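5-cytosine DNA methyltransferase (Entamoeba histolytica, PDB 3QV2) is a Dnmt2-type C5-methyltransferase that binds S-adenosyl-L-methionine and probably transfers its methyl group to cytosine C5 in tRNA or DNA. Local coordinates at the S-adenosyl-L-homocysteine site. Coordinates in Å, arbitrary orientation; residue numbers count along the deposited sequence, not the author numbering.

The S-adenosyl-L-homocysteine site. Residues 17-22, 42-44, 63-65, 83, 85, 107, 307-309. With SAH (S-adenosyl-L-homocysteine), chain B.
This is the cofactor pocket of a class I methyltransferase. It holds S-adenosyl-L-homocysteine, the product left after methyl transfer. The site centre lies about 9 Å from Cys86, the predicted catalytic nucleophile. The glycine-rich loop after strand 11-16 receives the amino acid end. There Ile20 N gives a nearly straight hydrogen bond (179° at H) to the carboxylate O of SAH, 2.9 Å long. Ser83 OG accepts from the SAH amino N at 2.6 Å. Water 1 joins the same SAH N to Ser83 OG and Phe17 O.

Asp42, just past strand 36-41, grips the ribose. Its CG is anti to the backbone N (chi1 -160°), and the carboxylate faces both hydroxyls. Asp42 OD1 takes the 2'-hydroxyl O2' of SAH on its syn lone pair at 2.7 Å. Asp42 OD2 takes the 3'-hydroxyl O3' of SAH on its own syn lone pair at 3.0 Å. Asn44 N bonds to the anti lone pair of OD1, and Gly19 N reaches OD2 from above the carboxylate plane. These two backbone donors fix the rotation of the group and may help to stabilise its negative charge.

Phe17 can be followed outward. Phe17 CB lies 3.2 Å from the ribose ring oxygen O4' of SAH. CG stays near that oxygen, and CD1 passes from it to adenine C4. CE1 lies farther along, near C4 and C5. The Phe17 ring thus meets the adenine of SAH edge to face, with planes at 77°. Leu64 CD2 and Pro85 CD pack on opposite faces of the phenyl, each offset toward the rim. Ile43 covers an adenine face with CG1, CG2 and CD1.

At the adenine edge, Leu64 N donates to N1. Asn63 OD1 accepts from the 6-amino N6 of SAH at 2.9 Å, with N6 well above the carbonyl plane. Asp65 N donates to the same Asn63 OD1 in the carbonyl plane, on a lone pair, at 3.0 Å.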
# COMPACT_ATOMS: atom_id res chain seq x y z
N PHE A 17 -3.16 -11.08 2.17
CA PHE A 17 -2.65 -10.01 3.01
C PHE A 17 -3.46 -8.75 2.78
O PHE A 17 -2.91 -7.66 2.58
CB PHE A 17 -1.16 -9.76 2.72
CG PHE A 17 -0.37 -11.02 2.51
CD1 PHE A 17 0.08 -11.76 3.59
CD2 PHE A 17 -0.07 -11.46 1.23
CE1 PHE A 17 0.81 -12.92 3.40
CE2 PHE A 17 0.66 -12.62 1.03
CZ PHE A 17 1.10 -13.35 2.12
N SER A 18 -4.78 -8.90 2.81
CA SER A 18 -5.71 -7.84 2.42
C SER A 18 -5.55 -6.53 3.18
O SER A 18 -5.83 -5.46 2.64
CB SER A 18 -7.16 -8.34 2.53
OG SER A 18 -7.38 -8.98 3.77
N GLY A 19 -5.11 -6.60 4.43
CA GLY A 19 -4.96 -5.41 5.24
C GLY A 19 -6.25 -4.62 5.35
O GLY A 19 -7.25 -5.13 5.85
N ILE A 20 -6.23 -3.37 4.89
CA ILE A 20 -7.42 -2.53 4.94
C ILE A 20 -8.13 -2.43 3.59
O ILE A 20 -9.05 -1.64 3.42
CB ILE A 20 -7.10 -1.11 5.46
CG1 ILE A 20 -6.22 -0.36 4.46
CG2 ILE A 20 -6.44 -1.17 6.82
CD1 ILE A 20 -5.88 1.05 4.88
N GLY A 21 -7.68 -3.23 2.63
CA GLY A 21 -8.32 -3.30 1.33
C GLY A 21 -7.77 -2.33 0.30
O GLY A 21 -8.51 -1.84 -0.55
N GLY A 22 -6.47 -2.07 0.37
CA GLY A 22 -5.83 -1.16 -0.56
C GLY A 22 -5.87 -1.68 -1.99
O GLY A 22 -6.13 -0.93 -2.93
N ASP A 42 -6.38 -12.35 5.87
CA ASP A 42 -5.47 -11.65 6.76
C ASP A 42 -5.73 -12.03 8.21
O ASP A 42 -6.88 -12.25 8.61
CB ASP A 42 -5.58 -10.13 6.57
CG ASP A 42 -4.36 -9.39 7.07
OD1 ASP A 42 -3.92 -9.66 8.21
OD2 ASP A 42 -3.83 -8.54 6.32
N ILE A 43 -4.66 -12.13 9.00
CA ILE A 43 -4.77 -12.56 10.39
C ILE A 43 -4.81 -11.38 11.36
O ILE A 43 -5.01 -11.58 12.56
CB ILE A 43 -3.60 -13.48 10.77
CG1 ILE A 43 -2.27 -12.74 10.63
CG2 ILE A 43 -3.61 -14.73 9.91
CD1 ILE A 43 -1.06 -13.58 10.97
N ASN A 44 -4.62 -10.17 10.85
CA ASN A 44 -4.63 -8.98 11.68
C ASN A 44 -6.05 -8.55 12.03
O ASN A 44 -6.78 -8.04 11.18
CB ASN A 44 -3.88 -7.84 10.99
CG ASN A 44 -3.59 -6.68 11.92
OD1 ASN A 44 -4.44 -5.82 12.15
ND2 ASN A 44 -2.37 -6.65 12.46
N ASN A 63 -4.35 -18.93 8.35
CA ASN A 63 -2.95 -18.54 8.19
C ASN A 63 -2.38 -18.95 6.84
O ASN A 63 -2.48 -20.12 6.45
CB ASN A 63 -2.10 -19.12 9.32
CG ASN A 63 -0.80 -18.36 9.52
OD1 ASN A 63 0.11 -18.44 8.71
ND2 ASN A 63 -0.72 -17.62 10.62
N LEU A 64 -1.79 -17.99 6.13
CA LEU A 64 -1.30 -18.22 4.78
C LEU A 64 -0.01 -19.05 4.75
O LEU A 64 0.47 -19.42 3.68
CB LEU A 64 -1.09 -16.89 4.05
CG LEU A 64 -2.31 -16.29 3.35
CD1 LEU A 64 -3.57 -16.48 4.17
CD2 LEU A 64 -2.09 -14.82 3.03
N ASP A 65 0.54 -19.33 5.93
CA ASP A 65 1.74 -20.16 6.02
C ASP A 65 1.44 -21.61 5.66
O ASP A 65 2.31 -22.32 5.14
CB ASP A 65 2.33 -20.10 7.43
CG ASP A 65 2.93 -18.75 7.76
OD1 ASP A 65 3.16 -17.96 6.83
OD2 ASP A 65 3.18 -18.49 8.96
N SER A 83 0.09 -7.97 -1.27
CA SER A 83 1.23 -7.18 -0.85
C SER A 83 1.81 -7.81 0.41
O SER A 83 1.44 -7.44 1.53
CB SER A 83 0.83 -5.72 -0.60
OG SER A 83 -0.24 -5.65 0.32
N PRO A 85 4.14 -9.24 3.57
CA PRO A 85 4.91 -8.53 4.60
C PRO A 85 6.25 -8.07 4.04
O PRO A 85 6.92 -8.84 3.35
CB PRO A 85 5.11 -9.60 5.67
CG PRO A 85 3.92 -10.48 5.54
CD PRO A 85 3.61 -10.52 4.06
N SER A 107 4.73 -17.24 4.30
CA SER A 107 3.41 -17.25 3.67
C SER A 107 3.46 -17.05 2.16
O SER A 107 2.78 -17.74 1.41
CB SER A 107 2.49 -16.21 4.33
OG SER A 107 3.13 -14.94 4.39
N ASN A 307 0.94 0.96 6.64
CA ASN A 307 1.24 -0.31 6.00
C ASN A 307 0.46 -0.55 4.71
O ASN A 307 0.62 -1.58 4.07
CB ASN A 307 0.99 -1.47 6.98
CG ASN A 307 2.04 -1.56 8.07
OD1 ASN A 307 3.22 -1.31 7.83
ND2 ASN A 307 1.61 -1.92 9.28
N SER A 308 -0.37 0.42 4.34
CA SER A 308 -1.23 0.27 3.16
C SER A 308 -0.48 0.59 1.87
O SER A 308 0.72 0.33 1.76
CB SER A 308 -2.47 1.15 3.28
OG SER A 308 -2.14 2.52 3.19
N VAL A 309 -1.19 1.15 0.90
CA VAL A 309 -0.63 1.40 -0.43
C VAL A 309 -1.11 2.71 -1.03
O VAL A 309 -1.93 3.41 -0.44
CB VAL A 309 -1.01 0.26 -1.41
CG1 VAL A 309 -0.44 -1.07 -0.94
CG2 VAL A 309 -2.52 0.19 -1.55
N SAH B . -1.95 -3.95 1.26
CA SAH B . -2.76 -4.00 2.46
CB SAH B . -1.89 -4.30 3.68
CG SAH B . -0.62 -5.09 3.50
SD SAH B . 0.41 -5.35 4.96
C SAH B . -3.50 -2.70 2.62
O SAH B . -3.83 -2.30 3.78
OXT SAH B . -3.80 -2.00 1.59
C5' SAH B . 0.69 -7.09 5.19
C4' SAH B . -0.39 -7.90 5.81
O4' SAH B . -0.09 -9.24 5.65
C3' SAH B . -0.45 -7.63 7.24
O3' SAH B . -1.63 -6.97 7.55
C2' SAH B . -0.40 -8.90 7.92
O2' SAH B . -1.43 -8.98 8.85
C1' SAH B . -0.58 -9.89 6.86
N9 SAH B . 0.06 -11.14 7.18
C8 SAH B . 1.30 -11.39 7.63
N7 SAH B . 1.41 -12.72 7.78
C5 SAH B . 0.23 -13.29 7.42
C6 SAH B . -0.21 -14.61 7.38
N6 SAH B . 0.65 -15.70 7.77
N1 SAH B . -1.47 -14.85 6.97
C2 SAH B . -2.30 -13.86 6.60
N3 SAH B . -1.89 -12.58 6.64
C4 SAH B . -0.64 -12.28 7.04
O HOH W 1 -2.65 -6.61 0.23
O HOH W 2 -0.72 -9.33 11.55